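Local coordinates for DraIII (Deinococcus radiophilus, PDB 4L0K), which acts as a type II restriction endonuclease of the His-Me finger clan, probably cleaving double-stranded DNA at a specific recognition sequence, at residues Phe18-Gln23 against Cys32-Phe37; Pro75-Ile80 against Ala110-Cys115; Ala119-Trp124 against Glu192-Ala197; Thr155-Cys160 against Arg199-Ala204. All coordinates share one frame; numbering follows the deposited sequence.

Contact 1 of 4, residues Phe18-Gln23 against Cys32-Phe37; sequences FPHKCQ and CLEFPF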
loop_
_atom_site.group_PDB
_atom_site.type_symbol
_atom_site.label_atom_id
_atom_site.label_comp_id
_atom_site.label_asym_id
_atom_site.label_seq_id
_atom_site.Cartn_x
_atom_site.Cartn_y
_atom_site.Cartn_z
ATOM N N PHE A 18 31.077 -6.689 -14.696
ATOM C CA PHE A 18 31.124 -5.222 -14.637
ATOM C C PHE A 18 31.873 -4.713 -13.397
ATOM O O PHE A 18 31.996 -5.424 -12.402
ATOM C CB PHE A 18 29.709 -4.644 -14.674
ATOM C CG PHE A 18 28.898 -5.083 -15.858
ATOM C CD1 PHE A 18 29.043 -4.459 -17.086
ATOM C CD2 PHE A 18 27.974 -6.109 -15.740
ATOM C CE1 PHE A 18 28.284 -4.855 -18.187
ATOM C CE2 PHE A 18 27.201 -6.515 -16.840
ATOM C CZ PHE A 18 27.357 -5.884 -18.063
ATOM N N PRO A 19 32.388 -3.480 -13.457
ATOM C CA PRO A 19 33.160 -2.985 -12.309
ATOM C C PRO A 19 32.339 -2.261 -11.231
ATOM O O PRO A 19 31.423 -1.504 -11.535
ATOM C CB PRO A 19 34.128 -1.987 -12.960
ATOM C CG PRO A 19 33.339 -1.432 -14.132
ATOM C CD PRO A 19 32.472 -2.574 -14.620
ATOM N N HIS A 20 32.680 -2.498 -9.971
ATOM C CA HIS A 20 32.310 -1.576 -8.906
ATOM C C HIS A 20 33.377 -0.478 -8.906
ATOM O O HIS A 20 34.557 -0.766 -9.134
ATOM C CB HIS A 20 32.266 -2.301 -7.557
ATOM C CG HIS A 20 31.254 -3.403 -7.504
ATOM N ND1 HIS A 20 30.013 -3.249 -6.922
ATOM C CD2 HIS A 20 31.287 -4.667 -7.992
ATOM C CE1 HIS A 20 29.330 -4.374 -7.041
ATOM N NE2 HIS A 20 30.079 -5.249 -7.690
ATOM N N LYS A 21 32.985 0.771 -8.666
ATOM C CA LYS A 21 33.926 1.872 -8.845
ATOM C C LYS A 21 34.346 2.566 -7.553
ATOM O O LYS A 21 33.565 2.669 -6.612
ATOM C CB LYS A 21 33.382 2.894 -9.847
ATOM C CG LYS A 21 32.836 2.287 -11.140
ATOM C CD LYS A 21 32.370 3.400 -12.081
ATOM C CE LYS A 21 31.309 2.926 -13.076
ATOM N NZ LYS A 21 30.725 4.078 -13.850
ATOM N N CYS A 22 35.593 3.030 -7.529
ATOM C CA CYS A 22 36.155 3.830 -6.436
ATOM C C CYS A 22 35.336 5.124 -6.305
ATOM O O CYS A 22 35.089 5.806 -7.299
ATOM C CB CYS A 22 37.621 4.146 -6.784
ATOM S SG CYS A 22 38.789 4.834 -5.558
ATOM N N GLN A 23 34.904 5.463 -5.095
ATOM C CA GLN A 23 34.184 6.719 -4.928
ATOM C C GLN A 23 34.967 7.722 -4.070
ATOM O O GLN A 23 34.438 8.769 -3.683
ATOM C CB GLN A 23 32.763 6.473 -4.391
ATOM C CG GLN A 23 31.927 5.505 -5.252
ATOM C CD GLN A 23 31.461 6.125 -6.559
ATOM O OE1 GLN A 23 31.277 7.336 -6.648
ATOM N NE2 GLN A 23 31.266 5.298 -7.577
ATOM N N CYS A 32 41.315 1.670 -2.579
ATOM C CA CYS A 32 40.186 2.255 -3.282
ATOM C C CYS A 32 38.844 1.617 -2.820
ATOM O O CYS A 32 38.709 0.395 -2.777
ATOM C CB CYS A 32 40.446 2.226 -4.821
ATOM S SG CYS A 32 40.608 3.918 -5.664
ATOM N N LEU A 33 37.877 2.456 -2.432
ATOM C CA LEU A 33 36.609 2.000 -1.837
ATOM C C LEU A 33 35.323 2.392 -2.599
ATOM O O LEU A 33 35.220 3.475 -3.191
ATOM C CB LEU A 33 36.478 2.515 -0.405
ATOM C CG LEU A 33 37.490 2.151 0.674
ATOM C CD1 LEU A 33 37.596 3.308 1.644
ATOM C CD2 LEU A 33 37.058 0.906 1.406
ATOM N N GLU A 34 34.329 1.512 -2.544
ATOM C CA GLU A 34 33.048 1.769 -3.191
ATOM C C GLU A 34 32.157 2.699 -2.344
ATOM O O GLU A 34 31.488 3.579 -2.888
ATOM C CB GLU A 34 32.306 0.459 -3.529
ATOM C CG GLU A 34 31.127 0.670 -4.477
ATOM C CD GLU A 34 30.340 -0.595 -4.780
ATOM O OE1 GLU A 34 30.394 -1.550 -3.977
ATOM O OE2 GLU A 34 29.653 -0.628 -5.828
ATOM N N PHE A 35 32.159 2.512 -1.022
ATOM C CA PHE A 35 31.319 3.332 -0.144
ATOM C C PHE A 35 32.080 4.020 0.994
ATOM O O PHE A 35 31.775 3.774 2.166
ATOM C CB PHE A 35 30.167 2.493 0.441
ATOM C CG PHE A 35 29.234 1.917 -0.600
ATOM C CD1 PHE A 35 28.333 2.733 -1.276
ATOM C CD2 PHE A 35 29.256 0.558 -0.897
ATOM C CE1 PHE A 35 27.478 2.203 -2.243
ATOM C CE2 PHE A 35 28.413 0.015 -1.860
ATOM C CZ PHE A 35 27.520 0.838 -2.534
ATOM N N PRO A 36 33.060 4.891 0.660
ATOM C CA PRO A 36 33.898 5.540 1.683
ATOM C C PRO A 36 33.094 6.418 2.647
ATOM O O PRO A 36 33.290 6.356 3.866
ATOM C CB PRO A 36 34.866 6.398 0.856
ATOM C CG PRO A 36 34.198 6.578 -0.483
ATOM C CD PRO A 36 33.444 5.302 -0.707
ATOM N N PHE A 37 32.169 7.195 2.093
ATOM C CA PHE A 37 31.264 8.053 2.868
ATOM C C PHE A 37 30.358 7.305 3.852
ATOM O O PHE A 37 29.687 7.926 4.672
ATOM C CB PHE A 37 30.425 8.911 1.915
ATOM C CG PHE A 37 29.693 8.113 0.870
ATOM C CD1 PHE A 37 30.344 7.676 -0.277
ATOM C CD2 PHE A 37 28.352 7.787 1.038
ATOM C CE1 PHE A 37 29.678 6.932 -1.233
ATOM C CE2 PHE A 37 27.686 7.039 0.082
ATOM C CZ PHE A 37 28.347 6.620 -1.053
#
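A cysteine-tied turn near the N-terminus brings strand 20-21 and the chain just after it against the loop that runs into helix 39-44, with a histidine-carboxylate bond as its polar centre. At one end Cys22 SG and Cys32 SG are modelled 2.0 Å apart, at disulfide length, with Cys4 SG within bonding distance of both. The three sulfurs cannot all be paired at once, so the model probably averages alternative disulfides, or perhaps stands in for a metal site that has lost its ion. Next to it the backbones join: Gln23 N gives a nearly straight bond to Leu33 O (2.8 Å), arriving almost along the C=O axis, and Cys22 CA reaches the same oxygen with a CH contact. Glu34 CA in turn faces Lys21 O at 3.6 Å. The Glu34 side chain, CG anti to the backbone N (chi1 -167°) and extended beyond, crosses obliquely to His20, whose ND1-H points at Glu34 OE2 (2.9 Å). The oxygen lies in the imidazole plane, but the ring stands 89° to the carboxylate and meets it from above its plane. Tyr112 OH also bonds OE2, and two donors on one oxygen would probably stabilise the carboxylate in its charged form. Gln23 bends at chi2: its CG rests 3.1 Å from Glu34 O, its CB on Pro36 CD, while OE1 bonds Arg120. Helix 112-126 packs against the contact through Tyr112 (on His20), Ile116 (on Gln23) and Arg120 (on Phe37); helix 137-147 meets Pro36 and Phe37, and strand 20-21 pairs with strand 7-8.

Contact 2 of 4, residues Pro75-Ile80 against Ala110-Cys115; sequences PRYVAI and ADYDSC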
loop_
_atom_site.group_PDB
_atom_site.type_symbol
_atom_site.label_atom_id
_atom_site.label_comp_id
_atom_site.label_asym_id
_atom_site.label_seq_id
_atom_site.Cartn_x
_atom_site.Cartn_y
_atom_site.Cartn_z
ATOM N N PRO A 75 20.452 -6.304 -7.997
ATOM C CA PRO A 75 20.832 -4.886 -8.111
ATOM C C PRO A 75 20.036 -4.147 -9.200
ATOM O O PRO A 75 19.693 -4.739 -10.228
ATOM C CB PRO A 75 22.319 -4.941 -8.503
ATOM C CG PRO A 75 22.786 -6.307 -8.077
ATOM C CD PRO A 75 21.583 -7.201 -8.287
ATOM N N ARG A 76 19.752 -2.868 -8.974
ATOM C CA ARG A 76 19.009 -2.068 -9.945
ATOM C C ARG A 76 19.814 -1.880 -11.232
ATOM O O ARG A 76 19.248 -1.691 -12.300
ATOM C CB ARG A 76 18.648 -0.699 -9.351
ATOM C CG ARG A 76 17.660 -0.751 -8.181
ATOM C CD ARG A 76 17.599 0.598 -7.483
ATOM N NE ARG A 76 16.411 0.775 -6.643
ATOM C CZ ARG A 76 15.288 1.367 -7.043
ATOM N NH1 ARG A 76 15.176 1.838 -8.278
ATOM N NH2 ARG A 76 14.275 1.493 -6.204
ATOM N N TYR A 77 21.135 -1.921 -11.118
ATOM C CA TYR A 77 21.999 -1.801 -12.291
ATOM C C TYR A 77 22.244 -3.149 -12.976
ATOM O O TYR A 77 23.044 -3.247 -13.902
ATOM C CB TYR A 77 23.313 -1.082 -11.960
ATOM C CG TYR A 77 24.037 -1.598 -10.733
ATOM C CD1 TYR A 77 24.761 -2.792 -10.772
ATOM C CD2 TYR A 77 24.025 -0.874 -9.542
ATOM C CE1 TYR A 77 25.446 -3.257 -9.649
ATOM C CE2 TYR A 77 24.703 -1.326 -8.417
ATOM C CZ TYR A 77 25.416 -2.519 -8.473
ATOM O OH TYR A 77 26.088 -2.972 -7.354
ATOM N N VAL A 78 21.534 -4.172 -12.509
ATOM C CA VAL A 78 21.433 -5.447 -13.204
ATOM C C VAL A 78 20.029 -5.540 -13.815
ATOM O O VAL A 78 19.841 -6.081 -14.910
ATOM C CB VAL A 78 21.682 -6.646 -12.239
ATOM C CG1 VAL A 78 21.054 -7.933 -12.786
ATOM C CG2 VAL A 78 23.176 -6.833 -11.970
ATOM N N ALA A 79 19.049 -4.976 -13.109
ATOM C CA ALA A 79 17.654 -4.965 -13.564
ATOM C C ALA A 79 17.443 -4.060 -14.782
ATOM O O ALA A 79 16.375 -4.071 -15.385
ATOM C CB ALA A 79 16.735 -4.540 -12.435
ATOM N N ILE A 80 18.473 -3.290 -15.133
ATOM C CA ILE A 80 18.459 -2.436 -16.319
ATOM C C ILE A 80 19.029 -3.140 -17.562
ATOM O O ILE A 80 18.787 -2.709 -18.687
ATOM C CB ILE A 80 19.254 -1.134 -16.057
ATOM C CG1 ILE A 80 18.779 0.004 -16.964
ATOM C CG2 ILE A 80 20.758 -1.384 -16.166
ATOM C CD1 ILE A 80 19.469 1.327 -16.689
ATOM N N ALA A 110 17.943 1.141 -12.757
ATOM C CA ALA A 110 18.698 2.389 -12.662
ATOM C C ALA A 110 20.149 2.065 -12.975
ATOM O O ALA A 110 20.615 0.977 -12.649
ATOM C CB ALA A 110 18.589 2.977 -11.266
ATOM N N ASP A 111 20.864 2.998 -13.598
ATOM C CA ASP A 111 22.284 2.784 -13.895
ATOM C C ASP A 111 23.115 2.787 -12.606
ATOM O O ASP A 111 22.627 3.190 -11.550
ATOM C CB ASP A 111 22.812 3.810 -14.915
ATOM C CG ASP A 111 22.769 5.227 -14.389
ATOM O OD1 ASP A 111 21.710 5.885 -14.532
ATOM O OD2 ASP A 111 23.786 5.687 -13.824
ATOM N N TYR A 112 24.362 2.335 -12.706
ATOM C CA TYR A 112 25.236 2.147 -11.553
ATOM C C TYR A 112 25.545 3.467 -10.839
ATOM O O TYR A 112 25.438 3.575 -9.597
ATOM C CB TYR A 112 26.543 1.434 -11.964
ATOM C CG TYR A 112 27.522 1.310 -10.820
ATOM C CD1 TYR A 112 27.504 0.202 -9.976
ATOM C CD2 TYR A 112 28.447 2.313 -10.565
ATOM C CE1 TYR A 112 28.387 0.107 -8.901
ATOM C CE2 TYR A 112 29.329 2.225 -9.504
ATOM C CZ TYR A 112 29.296 1.125 -8.679
ATOM O OH TYR A 112 30.184 1.063 -7.630
ATOM N N ASP A 113 25.941 4.463 -11.632
ATOM C CA ASP A 113 26.307 5.772 -11.095
ATOM C C ASP A 113 25.154 6.398 -10.305
ATOM O O ASP A 113 25.378 6.999 -9.265
ATOM C CB ASP A 113 26.741 6.726 -12.209
ATOM C CG ASP A 113 28.055 6.306 -12.890
ATOM O OD1 ASP A 113 28.363 6.910 -13.937
ATOM O OD2 ASP A 113 28.771 5.390 -12.402
ATOM N N SER A 114 23.930 6.253 -10.813
ATOM C CA SER A 114 22.733 6.791 -10.157
ATOM C C SER A 114 22.519 6.145 -8.793
ATOM O O SER A 114 22.247 6.844 -7.809
ATOM C CB SER A 114 21.490 6.561 -11.015
ATOM O OG SER A 114 21.584 7.257 -12.241
ATOM N N CYS A 115 22.639 4.815 -8.748
ATOM C CA CYS A 115 22.529 4.077 -7.496
ATOM C C CYS A 115 23.534 4.582 -6.469
ATOM O O CYS A 115 23.179 4.815 -5.303
ATOM C CB CYS A 115 22.683 2.576 -7.728
ATOM S SG CYS A 115 21.353 1.905 -8.756
#
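From Pro75 the chain makes a tight turn, Pro75 O taking both Val78 N and Ala79 N, which closes the turn on itself. Pro75 CB also lies over one face of the Tyr77 ring. Arg76 supplies the backbone link to the start of helix 112-126: Ala110 N bonds Arg76 O (3.2 Å), nearly straight at nitrogen but approaching from above the carbonyl plane. The two carbonyls, Arg76 O and Ala110 O, are crowded to 3.0 Å. Arg76 CB sits 3.8 Å from Cys115 SG before its extended chain leads away. Tyr77 follows with CG in the crowded position between backbone N and carbonyl carbon (chi1 49°), which lays its ring beside that of Tyr112, both pointing the same way. The pair is edge-to-face, planes at 61°, with Tyr112 CD1 over the centre of the Tyr77 ring, on the face away from Pro75; the closest atoms are Tyr77 CE2 and Tyr112 CD1, at 3.6 Å. Cys115 SG, 3.9 Å from Tyr77 CD2, touches the ring at its edge. An alanine in place of Tyr77 would probably leave the Tyr112 edge and the Cys115 sulfur without their aromatic partner and loosen the loop on the helix. Last, Ile80 CD1 packs on the Ala110-Asp111 backbone. The arrangement is that of a capped helix start: Asp111 is the N-cap of helix 112-126, its OD2 accepting Ser114 N and its OD1 Ser114 OG, while loop 75-80, from earlier in the chain, packs on its flank.

Contact 3 of 4, residues Ala119-Trp124 against Glu192-Ala197; sequences ARKLTW and ENVGFA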
loop_
_atom_site.group_PDB
_atom_site.type_symbol
_atom_site.label_atom_id
_atom_site.label_comp_id
_atom_site.label_asym_id
_atom_site.label_seq_id
_atom_site.Cartn_x
_atom_site.Cartn_y
_atom_site.Cartn_z
ATOM N N ALA A 119 22.795 6.544 -2.875
ATOM C CA ALA A 119 23.498 6.204 -1.631
ATOM C C ALA A 119 24.142 7.442 -0.962
ATOM O O ALA A 119 24.052 7.633 0.271
ATOM C CB ALA A 119 24.545 5.121 -1.879
ATOM N N ARG A 120 24.775 8.287 -1.775
ATOM C CA ARG A 120 25.443 9.466 -1.214
ATOM C C ARG A 120 24.428 10.450 -0.605
ATOM O O ARG A 120 24.631 10.993 0.488
ATOM C CB ARG A 120 26.297 10.166 -2.272
ATOM C CG ARG A 120 27.795 9.896 -2.181
ATOM C CD ARG A 120 28.557 10.734 -3.215
ATOM N NE ARG A 120 28.121 10.421 -4.573
ATOM C CZ ARG A 120 28.830 9.702 -5.438
ATOM N NH1 ARG A 120 30.025 9.227 -5.095
ATOM N NH2 ARG A 120 28.347 9.461 -6.648
ATOM N N LYS A 121 23.324 10.646 -1.316
ATOM C CA LYS A 121 22.292 11.586 -0.901
ATOM C C LYS A 121 21.704 11.164 0.423
ATOM O O LYS A 121 21.565 11.962 1.336
ATOM C CB LYS A 121 21.183 11.645 -1.946
ATOM C CG LYS A 121 20.009 12.508 -1.525
ATOM C CD LYS A 121 20.406 13.974 -1.349
ATOM C CE LYS A 121 19.204 14.808 -0.940
ATOM N NZ LYS A 121 18.096 14.717 -1.940
ATOM N N LEU A 122 21.366 9.886 0.503
ATOM C CA LEU A 122 20.742 9.307 1.674
ATOM C C LEU A 122 21.668 9.349 2.891
ATOM O O LEU A 122 21.199 9.548 4.019
ATOM C CB LEU A 122 20.333 7.867 1.354
ATOM C CG LEU A 122 18.866 7.579 1.058
ATOM C CD1 LEU A 122 18.066 8.828 0.713
ATOM C CD2 LEU A 122 18.736 6.538 -0.028
ATOM N N THR A 123 22.973 9.160 2.674
ATOM C CA THR A 123 23.932 9.332 3.775
ATOM C C THR A 123 23.969 10.788 4.265
ATOM O O THR A 123 24.053 11.084 5.485
ATOM C CB THR A 123 25.364 8.918 3.356
ATOM O OG1 THR A 123 25.325 7.632 2.729
ATOM C CG2 THR A 123 26.279 8.870 4.571
ATOM N N TRP A 124 23.925 11.697 3.302
ATOM C CA TRP A 124 23.919 13.121 3.611
ATOM C C TRP A 124 22.673 13.494 4.441
ATOM O O TRP A 124 22.769 14.232 5.430
ATOM C CB TRP A 124 24.003 13.928 2.313
ATOM C CG TRP A 124 23.981 15.431 2.471
ATOM C CD1 TRP A 124 25.033 16.241 2.811
ATOM C CD2 TRP A 124 22.860 16.303 2.246
ATOM N NE1 TRP A 124 24.634 17.553 2.827
ATOM C CE2 TRP A 124 23.309 17.624 2.485
ATOM C CE3 TRP A 124 21.521 16.093 1.880
ATOM C CZ2 TRP A 124 22.458 18.740 2.381
ATOM C CZ3 TRP A 124 20.673 17.203 1.759
ATOM C CH2 TRP A 124 21.152 18.513 2.010
ATOM N N GLU A 192 18.649 13.738 -6.501
ATOM C CA GLU A 192 17.775 14.879 -6.318
ATOM C C GLU A 192 16.393 14.406 -5.900
ATOM O O GLU A 192 15.726 15.046 -5.096
ATOM C CB GLU A 192 17.690 15.703 -7.613
ATOM C CG GLU A 192 16.914 17.021 -7.487
ATOM C CD GLU A 192 15.400 16.836 -7.537
ATOM O OE1 GLU A 192 14.923 16.055 -8.391
ATOM O OE2 GLU A 192 14.688 17.458 -6.713
ATOM N N ASN A 193 15.991 13.271 -6.447
ATOM C CA ASN A 193 14.639 12.775 -6.285
ATOM C C ASN A 193 14.404 11.985 -4.999
ATOM O O ASN A 193 13.261 11.651 -4.691
ATOM C CB ASN A 193 14.256 11.918 -7.496
ATOM C CG ASN A 193 12.759 11.675 -7.590
ATOM O OD1 ASN A 193 11.961 12.603 -7.454
ATOM N ND2 ASN A 193 12.370 10.416 -7.792
ATOM N N VAL A 194 15.458 11.669 -4.242
ATOM C CA VAL A 194 15.253 10.762 -3.102
ATOM C C VAL A 194 15.343 11.406 -1.732
ATOM O O VAL A 194 15.964 12.456 -1.566
ATOM C CB VAL A 194 16.168 9.514 -3.132
ATOM C CG1 VAL A 194 15.792 8.626 -4.309
ATOM C CG2 VAL A 194 17.659 9.922 -3.155
ATOM N N GLY A 195 14.714 10.756 -0.756
ATOM C CA GLY A 195 14.850 11.187 0.623
ATOM C C GLY A 195 14.302 10.155 1.580
ATOM O O GLY A 195 14.215 8.995 1.234
ATOM N N PHE A 196 13.910 10.574 2.775
ATOM C CA PHE A 196 13.269 9.658 3.709
ATOM C C PHE A 196 11.807 10.039 3.946
ATOM O O PHE A 196 11.424 11.228 3.847
ATOM C CB PHE A 196 14.037 9.614 5.035
ATOM C CG PHE A 196 15.460 9.109 4.906
ATOM C CD1 PHE A 196 15.731 7.904 4.295
ATOM C CD2 PHE A 196 16.513 9.850 5.408
ATOM C CE1 PHE A 196 17.029 7.443 4.175
ATOM C CE2 PHE A 196 17.831 9.400 5.299
ATOM C CZ PHE A 196 18.083 8.190 4.670
ATOM N N ALA A 197 10.991 9.027 4.243
ATOM C CA ALA A 197 9.567 9.234 4.543
ATOM C C ALA A 197 9.074 8.227 5.572
ATOM O O ALA A 197 9.531 7.082 5.585
ATOM C CB ALA A 197 8.740 9.115 3.285
#
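Helix 112-126 lies against the second strand of the antiparallel hairpin 179-183/194-198; the axes of 119-124 and 194-197 approach to 8.1 Å at 45°. Leu122 carries most of the apolar contact. With chi1 -102° and chi2 17°, both away from the common leucine values, CD1 lies over the Phe196 ring, off-centre in a CH-pi contact 4.3 Å from the centroid, while Leu122 CG closes on Phe196 CE1 to 3.6 Å. The same leucine's carbonyl O touches Phe196 CZ at 3.5 Å, so the ring end is held by side chain and backbone together. Leu122 CD1 reaches on to Val194 CG2 and Gly195 O; Thr181 of the partner strand and Ile52 of helix 46-57 also touch this leucine. A hairpin continued directly by helix 199-205 matches the beta-beta-alpha order of the His-Me finger, consistent with the clan of this protein, so helix 112-126 would probably back the strands of that finger. Lys121 borders the apolar patch. With CG anti to the backbone N and bends at chi2 and chi4, it runs antiparallel alongside the Val194 side chain, CG lying 3.9 Å from Val194 CG2. Its NZ then donates to Val194 O (3.1 Å), nearly along the C=O axis, and bonds Ala191 O as well.

Contact 4 of 4, residues Thr155-Cys160 against Arg199-Ala204; sequences TNCEIC and RFCNVA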
loop_
_atom_site.group_PDB
_atom_site.type_symbol
_atom_site.label_atom_id
_atom_site.label_comp_id
_atom_site.label_asym_id
_atom_site.label_seq_id
_atom_site.Cartn_x
_atom_site.Cartn_y
_atom_site.Cartn_z
ATOM N N THR A 155 16.602 17.138 8.438
ATOM C CA THR A 155 16.043 16.033 7.669
ATOM C C THR A 155 14.594 15.754 8.047
ATOM O O THR A 155 14.311 15.364 9.181
ATOM C CB THR A 155 16.908 14.765 7.787
ATOM O OG1 THR A 155 18.152 15.008 7.122
ATOM C CG2 THR A 155 16.224 13.566 7.105
ATOM N N ASN A 156 13.681 15.982 7.096
ATOM C CA ASN A 156 12.249 15.724 7.313
ATOM C C ASN A 156 11.663 14.622 6.402
ATOM O O ASN A 156 12.209 14.340 5.330
ATOM C CB ASN A 156 11.427 17.000 7.087
ATOM C CG ASN A 156 11.924 18.168 7.892
ATOM O OD1 ASN A 156 12.369 18.006 9.023
ATOM N ND2 ASN A 156 11.855 19.367 7.307
ATOM N N CYS A 157 10.541 14.034 6.820
ATOM C CA CYS A 157 9.697 13.256 5.914
ATOM C C CYS A 157 9.467 14.083 4.652
ATOM O O CYS A 157 9.072 15.244 4.740
ATOM C CB CYS A 157 8.356 12.910 6.593
ATOM S SG CYS A 157 7.144 11.864 5.631
ATOM N N GLU A 158 9.731 13.499 3.481
ATOM C CA GLU A 158 9.549 14.209 2.209
ATOM C C GLU A 158 8.088 14.517 1.918
ATOM O O GLU A 158 7.803 15.480 1.202
ATOM C CB GLU A 158 10.145 13.430 1.029
ATOM C CG GLU A 158 11.629 13.252 1.115
ATOM C CD GLU A 158 12.386 14.553 0.916
ATOM O OE1 GLU A 158 11.833 15.467 0.265
ATOM O OE2 GLU A 158 13.534 14.647 1.401
ATOM N N ILE A 159 7.190 13.670 2.441
ATOM C CA ILE A 159 5.743 13.882 2.372
ATOM C C ILE A 159 5.159 14.663 3.581
ATOM O O ILE A 159 4.687 15.759 3.359
ATOM C CB ILE A 159 4.973 12.551 2.208
ATOM C CG1 ILE A 159 5.411 11.830 0.933
ATOM C CG2 ILE A 159 3.476 12.804 2.213
ATOM C CD1 ILE A 159 6.272 10.625 1.182
ATOM N N CYS A 160 5.187 14.071 4.800
ATOM C CA CYS A 160 4.757 14.660 6.122
ATOM C C CYS A 160 5.318 16.133 6.293
ATOM O O CYS A 160 4.628 17.036 6.741
ATOM C CB CYS A 160 5.075 13.683 7.395
ATOM S SG CYS A 160 5.595 11.719 6.960
ATOM N N ARG A 199 6.706 5.424 6.820
ATOM C CA ARG A 199 6.027 4.333 6.132
ATOM C C ARG A 199 4.636 4.772 5.688
ATOM O O ARG A 199 4.301 4.689 4.504
ATOM C CB ARG A 199 5.927 3.133 7.062
ATOM C CG ARG A 199 4.908 2.102 6.643
ATOM C CD ARG A 199 5.526 1.014 5.814
ATOM N NE ARG A 199 4.492 0.170 5.221
ATOM C CZ ARG A 199 4.653 -0.570 4.127
ATOM N NH1 ARG A 199 3.640 -1.296 3.674
ATOM N NH2 ARG A 199 5.819 -0.580 3.483
ATOM N N PHE A 200 3.847 5.289 6.625
ATOM C CA PHE A 200 2.496 5.727 6.290
ATOM C C PHE A 200 2.478 6.693 5.102
ATOM O O PHE A 200 1.710 6.510 4.148
ATOM C CB PHE A 200 1.767 6.373 7.485
ATOM C CG PHE A 200 0.375 6.831 7.135
ATOM C CD1 PHE A 200 -0.708 5.952 7.241
ATOM C CD2 PHE A 200 0.157 8.106 6.631
ATOM C CE1 PHE A 200 -1.997 6.353 6.872
ATOM C CE2 PHE A 200 -1.129 8.519 6.261
ATOM C CZ PHE A 200 -2.205 7.635 6.376
ATOM N N CYS A 201 3.310 7.725 5.183
ATOM C CA CYS A 201 3.300 8.801 4.192
ATOM C C CYS A 201 3.743 8.250 2.835
ATOM O O CYS A 201 3.181 8.578 1.782
ATOM C CB CYS A 201 4.222 9.955 4.634
ATOM S SG CYS A 201 3.922 10.659 6.315
ATOM N N ASN A 202 4.755 7.392 2.886
ATOM C CA ASN A 202 5.264 6.735 1.698
ATOM C C ASN A 202 4.223 5.846 1.008
ATOM O O ASN A 202 4.086 5.909 -0.209
ATOM C CB ASN A 202 6.518 5.925 2.021
ATOM C CG ASN A 202 7.379 5.695 0.807
ATOM O OD1 ASN A 202 7.406 6.515 -0.101
ATOM N ND2 ASN A 202 8.086 4.579 0.785
ATOM N N VAL A 203 3.477 5.032 1.752
ATOM C CA VAL A 203 2.427 4.269 1.061
ATOM C C VAL A 203 1.239 5.145 0.613
ATOM O O VAL A 203 0.682 4.895 -0.443
ATOM C CB VAL A 203 1.996 2.940 1.755
ATOM C CG1 VAL A 203 3.075 2.402 2.704
ATOM C CG2 VAL A 203 0.674 3.073 2.426
ATOM N N ALA A 204 0.911 6.207 1.358
ATOM C CA ALA A 204 -0.169 7.102 0.925
ATOM C C ALA A 204 0.137 7.741 -0.431
ATOM O O ALA A 204 -0.735 7.838 -1.295
ATOM C CB ALA A 204 -0.459 8.203 1.984
#
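Cys201 SG swings anti to its carbonyl carbon (chi1 -54°), and Cys160, with a nearly eclipsed chi1 of -13°, turns to meet it; Cys157 SG, anti to the backbone N, comes in beside them. Cys160 SG and Cys201 SG, 2.1 Å apart, are modelled as a disulfide with chi3 122°, far from the relaxed value, which may reflect an over-bonded model. Cys160 SG also sits 2.0 Å from Cys157 SG; one sulfur cannot hold two disulfides at once, so the pairings are probably alternatives. Cys157 SG and Cys201 SG are 3.5 Å apart. Ile159 covers the flank of this cluster: its CB meets Cys201 CB at 3.6 Å, and its CD1 runs along the Cys201 carbonyl to Asn202 N. A glycine here removes the contacts on Cys201, Leu210 and Phe213 and would probably loosen the loop from helices 199-205 and 210-226. Across the dimer, Cys160 O bonds Arg223 of the second subunit, and Phe200 meets Trp216 of that subunit edge-to-face. A Cys-x-x-Cys pair beside His198 and Cys201 (His-x-x-Cys) resembles a zinc-binding set, as in some HNH endonucleases, though the sulfurs are modelled at bonding distance.

Contact 3 lies nearest the chain's centre and is mostly apolar; contact 2 is also largely buried, but ends in exposed residues at a helix cap. Both use helix 112-126, contact 2 at its first turn and contact 3 farther along. Contacts 1 and 4 lie outward, contact 4 buried and contact 1 partly so, on opposite sides of the chain's centre and about 30 Å apart between centres, and each holds a cysteine cluster, contact 1 with added polar bonds, contact 4 at the dimer interface. Contact 1 meets the helix through Tyr112 and the Lys21-Asp113 salt bridge at contact 2, and through Arg120 at contact 3. Contacts 3 and 4 join through the Phe196-Glu158 backbone bond.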